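Local atomic coordinates of putative polyketide cyclase (Pseudomonas putida KT2440, PDB entry 3F7X), a protein that is of unknown function but has a SnoaL-like domain and may act as a polyketide cyclase. Residues E78-I83 / A96-H101. Numbering follows the deposited sequence. Where two conformers were deposited one is given.
Sequences ERLADI and AEFTVH. With EDO (1,2-ethanediol), chain I; EDO (1,2-ethanediol), chain E.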
# COMPACT_ATOMS: atom_id res chain seq x y z
N GLU A 78 1.49 -19.04 0.85
CA GLU A 78 2.12 -17.88 1.49
C GLU A 78 1.92 -17.91 2.99
O GLU A 78 0.92 -18.39 3.50
CB GLU A 78 1.54 -16.59 0.95
CG GLU A 78 1.90 -16.36 -0.51
CD GLU A 78 1.42 -15.05 -1.09
OE1 GLU A 78 0.63 -14.32 -0.42
OE2 GLU A 78 1.88 -14.73 -2.21
N ARG A 79 2.94 -17.39 3.68
CA ARG A 79 2.92 -17.13 5.10
C ARG A 79 3.32 -15.68 5.29
O ARG A 79 4.34 -15.24 4.75
CB ARG A 79 3.95 -18.03 5.82
CG ARG A 79 4.15 -17.70 7.25
CD ARG A 79 5.12 -18.65 7.88
NE ARG A 79 6.46 -18.68 7.26
CZ ARG A 79 7.45 -17.83 7.55
NH1 ARG A 79 7.31 -16.90 8.49
NH2 ARG A 79 8.59 -17.97 6.91
N LEU A 80 2.55 -14.96 6.10
CA LEU A 80 2.83 -13.56 6.35
C LEU A 80 3.49 -13.42 7.70
O LEU A 80 2.96 -13.98 8.68
CB LEU A 80 1.59 -12.76 6.34
CG LEU A 80 0.72 -12.94 5.16
CD1 LEU A 80 -0.50 -11.98 5.24
CD2 LEU A 80 1.44 -12.81 3.80
N ALA A 81 4.60 -12.73 7.76
CA ALA A 81 5.40 -12.53 8.95
C ALA A 81 5.45 -11.06 9.30
O ALA A 81 5.16 -10.20 8.46
CB ALA A 81 6.81 -13.08 8.72
N ASP A 82 5.81 -10.78 10.53
CA ASP A 82 6.08 -9.40 10.92
C ASP A 82 4.84 -8.53 10.72
O ASP A 82 4.97 -7.39 10.29
CB ASP A 82 7.26 -8.83 10.09
CG ASP A 82 8.43 -9.79 9.95
OD1 ASP A 82 8.92 -10.32 10.97
OD2 ASP A 82 8.91 -9.94 8.81
N ILE A 83 3.64 -9.04 11.02
CA ILE A 83 2.42 -8.33 10.74
C ILE A 83 2.22 -7.22 11.76
O ILE A 83 2.17 -7.46 12.97
CB ILE A 83 1.18 -9.24 10.72
CG1 ILE A 83 1.40 -10.48 9.80
CG2 ILE A 83 -0.04 -8.44 10.29
CD1 ILE A 83 0.34 -11.55 9.98
N ALA A 96 -2.45 -2.84 7.37
CA ALA A 96 -1.51 -3.84 7.83
C ALA A 96 -0.30 -3.81 6.91
O ALA A 96 -0.44 -3.72 5.70
CB ALA A 96 -2.14 -5.26 7.88
N GLU A 97 0.88 -3.96 7.53
CA GLU A 97 2.12 -4.15 6.79
C GLU A 97 2.78 -5.44 7.27
O GLU A 97 2.67 -5.79 8.44
CB GLU A 97 3.07 -2.95 6.99
CG GLU A 97 4.08 -2.88 5.89
CD GLU A 97 5.01 -1.68 5.90
OE1 GLU A 97 5.25 -1.13 7.00
OE2 GLU A 97 5.57 -1.38 4.82
N PHE A 98 3.42 -6.15 6.37
CA PHE A 98 3.94 -7.47 6.66
C PHE A 98 4.93 -7.89 5.59
O PHE A 98 5.10 -7.24 4.55
CB PHE A 98 2.78 -8.48 6.78
CG PHE A 98 1.77 -8.39 5.67
CD1 PHE A 98 1.95 -9.05 4.49
CD2 PHE A 98 0.66 -7.60 5.83
CE1 PHE A 98 1.03 -8.93 3.48
CE2 PHE A 98 -0.25 -7.47 4.80
CZ PHE A 98 -0.07 -8.12 3.63
N THR A 99 5.57 -9.02 5.86
CA THR A 99 6.50 -9.65 4.92
C THR A 99 5.88 -10.94 4.42
O THR A 99 5.52 -11.82 5.20
CB THR A 99 7.86 -9.96 5.56
OG1 THR A 99 8.39 -8.76 6.08
CG2 THR A 99 8.81 -10.54 4.51
N VAL A 100 5.73 -11.04 3.11
CA VAL A 100 5.24 -12.24 2.46
C VAL A 100 6.38 -13.23 2.22
O VAL A 100 7.36 -12.89 1.59
CB VAL A 100 4.57 -11.92 1.11
CG1 VAL A 100 4.07 -13.20 0.46
CG2 VAL A 100 3.45 -10.89 1.28
N HIS A 101 6.21 -14.43 2.76
CA HIS A 101 7.07 -15.57 2.47
C HIS A 101 6.25 -16.55 1.65
O HIS A 101 5.28 -17.10 2.14
CB HIS A 101 7.53 -16.27 3.75
CG HIS A 101 8.40 -15.42 4.60
ND1 HIS A 101 9.78 -15.50 4.56
CD2 HIS A 101 8.10 -14.41 5.43
CE1 HIS A 101 10.28 -14.59 5.38
NE2 HIS A 101 9.29 -13.92 5.93
C1 EDO I . 8.06 -4.02 6.54
O1 EDO I . 8.90 -4.32 7.67
C2 EDO I . 7.63 -5.31 5.86
O2 EDO I . 7.34 -6.27 6.89
C1 EDO E . -2.03 -18.31 1.72
O1 EDO E . -1.44 -19.45 1.04
C2 EDO E . -3.55 -18.30 1.81
O2 EDO E . -4.01 -19.22 2.81
O HOH W 1 10.11 -12.09 7.81
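Arg79 lays its guanidinium flat over one face of the His101 imidazole, planes 21° apart, with Arg79 NH2 3.4 Å from His101 CG, near the ring's rim. The two side chains run alongside each other, and the bend of the arginine at chi3 (60°) turns its end back over the ring. Beneath them, Arg79 and His101 form an antiparallel hydrogen-bonded pair, as do Ala81 and Thr99, four N-H...O bonds in all. Ala81 CB meets the imidazole obliquely. In the Asp82 conformer given, one of two, a water bridges His101 NE2 and Asp82 OD2, 2.7 Å from each, and Thr99 OG1 lies 3.0 Å from Asp82 OD2. Thr99 OG1 is also hydrogen-bonded to O2 of the chain I 1,2-ethanediol, probably from the crystallisation liquor (2.8 Å). On the other face of this hairpin, Leu80 CD1 makes a CH-pi contact 4.0 Å from the Phe98 ring centroid, and Leu80 CD2 lies 3.8 Å from Val100 CG2. Tyr30 of helix 22-35 packs on both Leu80 and Phe98. Glu78 lays its carboxylate carbon against Val100 CG1. The hairpin thus turns a largely apolar face to the helix, bordered by the Glu78 carboxylate, whose OE2 Tyr119 holds; on the polar face that Asp82 conformer might favour imidazole protonation and the stacked guanidinium oppose it.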